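Local coordinates for 3-phosphoshikimate 1-carboxyvinyltransferase (Streptomyces sviceus, PDB 7M0O), which probably transfers the enolpyruvyl group of phosphoenolpyruvate to the 5-hydroxyl of shikimate-3-phosphate, releasing inorganic phosphate on the way to chorismate, at residues A79-A82 / R83-T87; P102-R105 / R106-L109. All coordinates share one frame; numbering follows the deposited sequence.

Contact 1: residues A79-A82 / R83-T87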
loop_
_atom_site.group_PDB
_atom_site.type_symbol
_atom_site.label_atom_id
_atom_site.label_comp_id
_atom_site.label_asym_id
_atom_site.label_seq_id
_atom_site.Cartn_x
_atom_site.Cartn_y
_atom_site.Cartn_z
ATOM N N ALA A 79 7.501 10.547 -2.503
ATOM C CA ALA A 79 6.561 11.240 -1.630
ATOM C C ALA A 79 6.764 10.847 -0.173
ATOM O O ALA A 79 6.688 11.701 0.722
ATOM C CB ALA A 79 5.126 10.956 -2.065
ATOM N N THR A 80 7.019 9.562 0.086
ATOM C CA THR A 80 7.249 9.117 1.458
ATOM C C THR A 80 8.480 9.792 2.052
ATOM O O THR A 80 8.455 10.279 3.190
ATOM C CB THR A 80 7.412 7.592 1.500
ATOM O OG1 THR A 80 6.143 6.963 1.303
ATOM C CG2 THR A 80 7.982 7.174 2.847
ATOM N N THR A 81 9.585 9.789 1.306
ATOM C CA THR A 81 10.804 10.452 1.753
ATOM C C THR A 81 10.546 11.925 2.068
ATOM O O THR A 81 11.017 12.442 3.090
ATOM C CB THR A 81 11.890 10.319 0.683
ATOM O OG1 THR A 81 12.034 8.931 0.298
ATOM C CG2 THR A 81 13.221 10.853 1.179
ATOM N N ALA A 82 9.780 12.604 1.207
ATOM C CA ALA A 82 9.540 14.036 1.344
ATOM C C ALA A 82 8.686 14.390 2.551
ATOM O O ALA A 82 8.760 15.529 3.031
ATOM C CB ALA A 82 8.876 14.582 0.077
ATOM N N ARG A 83 7.876 13.459 3.053
ATOM C CA ARG A 83 7.058 13.724 4.231
ATOM C C ARG A 83 7.613 13.094 5.500
ATOM O O ARG A 83 7.612 13.740 6.553
ATOM C CB ARG A 83 5.626 13.228 4.004
ATOM C CG ARG A 83 4.950 13.930 2.848
ATOM C CD ARG A 83 3.973 13.003 2.142
ATOM N NE ARG A 83 3.269 13.687 1.062
ATOM C CZ ARG A 83 2.365 13.111 0.278
ATOM N NH1 ARG A 83 2.055 11.831 0.442
ATOM N NH2 ARG A 83 1.772 13.817 -0.672
ATOM N N PHE A 84 8.124 11.862 5.425
ATOM C CA PHE A 84 8.567 11.168 6.634
ATOM C C PHE A 84 9.928 11.655 7.122
ATOM O O PHE A 84 10.154 11.726 8.332
ATOM C CB PHE A 84 8.631 9.659 6.394
ATOM C CG PHE A 84 7.296 8.976 6.401
ATOM C CD1 PHE A 84 6.115 9.703 6.507
ATOM C CD2 PHE A 84 7.221 7.593 6.315
ATOM C CE1 PHE A 84 4.890 9.064 6.514
ATOM C CE2 PHE A 84 5.993 6.939 6.317
ATOM C CZ PHE A 84 4.826 7.674 6.419
ATOM N N LEU A 85 10.871 11.945 6.225
ATOM C CA LEU A 85 12.173 12.412 6.701
ATOM C C LEU A 85 12.090 13.744 7.445
ATOM O O LEU A 85 12.730 13.868 8.500
ATOM C CB LEU A 85 13.175 12.479 5.540
ATOM C CG LEU A 85 13.787 11.142 5.124
ATOM C CD1 LEU A 85 15.007 11.367 4.250
ATOM C CD2 LEU A 85 14.164 10.284 6.333
ATOM N N PRO A 86 11.368 14.766 6.973
ATOM C CA PRO A 86 11.232 15.982 7.799
ATOM C C PRO A 86 10.583 15.720 9.136
ATOM O O PRO A 86 10.916 16.388 10.126
ATOM C CB PRO A 86 10.371 16.900 6.930
ATOM C CG PRO A 86 10.664 16.440 5.511
ATOM C CD PRO A 86 10.780 14.949 5.631
ATOM N N THR A 87 9.654 14.768 9.185
ATOM C CA THR A 87 9.003 14.420 10.447
ATOM C C THR A 87 9.994 13.809 11.434
ATOM O O THR A 87 10.054 14.206 12.606
ATOM C CB THR A 87 7.852 13.450 10.186
ATOM O OG1 THR A 87 6.890 14.043 9.315
ATOM C CG2 THR A 87 7.176 13.032 11.513
#
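Thr80 and Phe84, one turn apart on helix 79-90, the crossover helix of a beta-alpha-beta unit, meet through the threonine methyl: CG2 lies 3.6 Å from CD2 of the ring and approaches it obliquely. With CG2 anti to the backbone N, Thr80 turns its methyl to the ring and leaves OG1 to bond Lys8 NZ. Thr81 repeats the pattern, its CG2 3.6 Å from Leu85 CD1, side chains alongside, while its OG1 bonds Asp35. Backbone bonds hold this spacing; Phe84 N reaches Thr80 O at 2.8 Å and nearly straight (166°), and Arg83 N shares that oxygen at 3.2 Å. Pro86 has no N-H to give, so the helix kinks, and Ala82 O bonds His132 instead. Arg83 bends at chi2 (148°) and brings one guanidinium face over Ala79 CB, 4.1 Å from NH1. Helices 8-20, 34-45 and 155-163 pack around. A leucine in place of Arg83 lacks the guanidinium and would probably leave Ala79 CB with less cover and Gln155 without this contact. Each threonine thus gives its methyl to the next turn and its hydroxyl outward; Arg83 and Lys8, like Gln155 a predicted substrate ligand, add positive charge consistent with an anion pocket.

Contact 2: residues P102-R105 / R106-L109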
loop_
_atom_site.group_PDB
_atom_site.type_symbol
_atom_site.label_atom_id
_atom_site.label_comp_id
_atom_site.label_asym_id
_atom_site.label_seq_id
_atom_site.Cartn_x
_atom_site.Cartn_y
_atom_site.Cartn_z
ATOM N N PRO A 102 12.570 18.960 -8.969
ATOM C CA PRO A 102 11.664 20.025 -9.442
ATOM C C PRO A 102 10.226 19.552 -9.595
ATOM O O PRO A 102 9.283 20.311 -9.337
ATOM C CB PRO A 102 12.300 20.435 -10.777
ATOM C CG PRO A 102 13.787 20.112 -10.583
ATOM C CD PRO A 102 13.807 18.862 -9.770
ATOM N N GLN A 103 10.034 18.281 -9.950
ATOM C CA GLN A 103 8.680 17.755 -10.077
ATOM C C GLN A 103 8.044 17.498 -8.709
ATOM O O GLN A 103 6.851 17.787 -8.515
ATOM C CB GLN A 103 8.698 16.488 -10.950
ATOM C CG GLN A 103 9.784 15.463 -10.603
ATOM C CD GLN A 103 11.066 15.567 -11.452
ATOM O OE1 GLN A 103 11.601 16.656 -11.697
ATOM N NE2 GLN A 103 11.573 14.411 -11.880
ATOM N N MET A 104 8.815 17.001 -7.741
ATOM C CA MET A 104 8.267 16.720 -6.415
ATOM C C MET A 104 8.072 17.985 -5.581
ATOM O O MET A 104 7.227 17.991 -4.681
ATOM C CB MET A 104 9.170 15.722 -5.671
ATOM C CG MET A 104 8.717 15.375 -4.238
ATOM S SD MET A 104 7.279 14.278 -4.125
ATOM C CE MET A 104 6.462 14.923 -2.664
ATOM N N ARG A 105 8.824 19.061 -5.855
ATOM C CA ARG A 105 8.536 20.350 -5.227
ATOM C C ARG A 105 7.094 20.766 -5.463
ATOM O O ARG A 105 6.507 21.463 -4.636
ATOM C CB ARG A 105 9.482 21.444 -5.743
ATOM C CG ARG A 105 10.946 21.349 -5.291
ATOM C CD ARG A 105 11.755 22.520 -5.835
ATOM N NE ARG A 105 13.190 22.383 -5.609
ATOM C CZ ARG A 105 14.111 22.417 -6.569
ATOM N NH1 ARG A 105 13.745 22.590 -7.828
ATOM N NH2 ARG A 105 15.397 22.281 -6.256
ATOM N N ARG A 106 6.503 20.342 -6.579
ATOM C CA ARG A 106 5.146 20.748 -6.904
ATOM C C ARG A 106 4.088 20.048 -6.053
ATOM O O ARG A 106 2.912 20.412 -6.148
ATOM C CB ARG A 106 4.895 20.497 -8.394
ATOM C CG ARG A 106 5.776 21.353 -9.313
ATOM C CD ARG A 106 5.298 21.255 -10.773
ATOM N NE ARG A 106 5.920 20.143 -11.494
ATOM C CZ ARG A 106 6.317 20.201 -12.762
ATOM N NH1 ARG A 106 6.151 21.323 -13.459
ATOM N NH2 ARG A 106 6.875 19.137 -13.339
ATOM N N ARG A 107 4.473 19.068 -5.220
ATOM C CA ARG A 107 3.537 18.333 -4.378
ATOM C C ARG A 107 3.663 18.819 -2.936
ATOM O O ARG A 107 4.540 18.340 -2.200
ATOM C CB ARG A 107 3.791 16.823 -4.464
ATOM C CG ARG A 107 3.523 16.228 -5.859
ATOM C CD ARG A 107 3.634 14.716 -5.842
ATOM N NE ARG A 107 2.797 14.139 -4.796
ATOM C CZ ARG A 107 2.714 12.841 -4.532
ATOM N NH1 ARG A 107 3.423 11.972 -5.237
ATOM N NH2 ARG A 107 1.922 12.413 -3.557
ATOM N N PRO A 108 2.824 19.742 -2.478
ATOM C CA PRO A 108 2.985 20.267 -1.115
ATOM C C PRO A 108 2.545 19.263 -0.061
ATOM O O PRO A 108 1.960 18.214 -0.342
ATOM C CB PRO A 108 2.100 21.515 -1.101
ATOM C CG PRO A 108 1.034 21.211 -2.096
ATOM C CD PRO A 108 1.702 20.388 -3.186
ATOM N N LEU A 109 2.848 19.618 1.185
ATOM C CA LEU A 109 2.522 18.812 2.360
ATOM C C LEU A 109 2.003 19.704 3.483
ATOM O O LEU A 109 2.325 19.502 4.661
ATOM C CB LEU A 109 3.737 18.007 2.823
ATOM C CG LEU A 109 5.000 18.838 3.124
ATOM C CD1 LEU A 109 5.691 18.343 4.391
ATOM C CD2 LEU A 109 5.981 18.792 1.961
HETATM O O HOH W 1 6.882 20.036 -2.006
#
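Met104 packs against Arg107 where the short, weakly bonded helix 102-105 runs out into the loop before helix 110-118. The close part is built round Met104: its methyl CE lies 3.7 Å from Arg107 CB, the two side chains crossing at a slant, and SD is 4.1 Å from Arg107 CD. CG of Met104 stands anti to the backbone N (chi1 178°), and bends at chi2 and chi3 then curl the thioether back over the arginine stem. Arg107 N donates to Met104 O at 3.0 Å with a fairly straight bond (164°). Through the side chains of Met104 and Arg107 this turn abuts helix 79-90, the crossover helix of the preceding beta-alpha-beta unit. Arg107, a predicted phosphoenolpyruvate ligand, lies with its aliphatic stem against the methionine. The other side is looser and more exposed. Arg106 N bonds Gln103 O at 3.2 Å, and the Arg106 side chain runs back along the turn, with Gln103 O at the guanidinium edge, near its plane. Arg105 instead directs its guanidinium to a salt bridge with Asp99. One water sits 3.0 Å from Arg105 O and 2.9 Å from Arg107 O, within hydrogen-bonding distance of both.

Overall arrangement
Contacts 1 and 2 follow one another along the chain, with strand 95-99 between them, and their centres lie 12 Å apart on the same side of the chain's centre. Contact 1 belongs to the crossover helix of the beta-alpha-beta unit 70-74, 79-90, 95-99; contact 2 comes just after its second strand. They touch directly: Met104 CE packs on Ala82 CB at 3.7 Å, and Arg107 NH1 lies as close to Ala79 CB. The Arg83 and Arg107 NH2 atoms come within 3.2 Å. Because Arg107 is predicted to bind phosphoenolpyruvate and Arg83 adjoins Gln155, predicted likewise, this gathering of positive charge is consistent with a site for an anionic substrate.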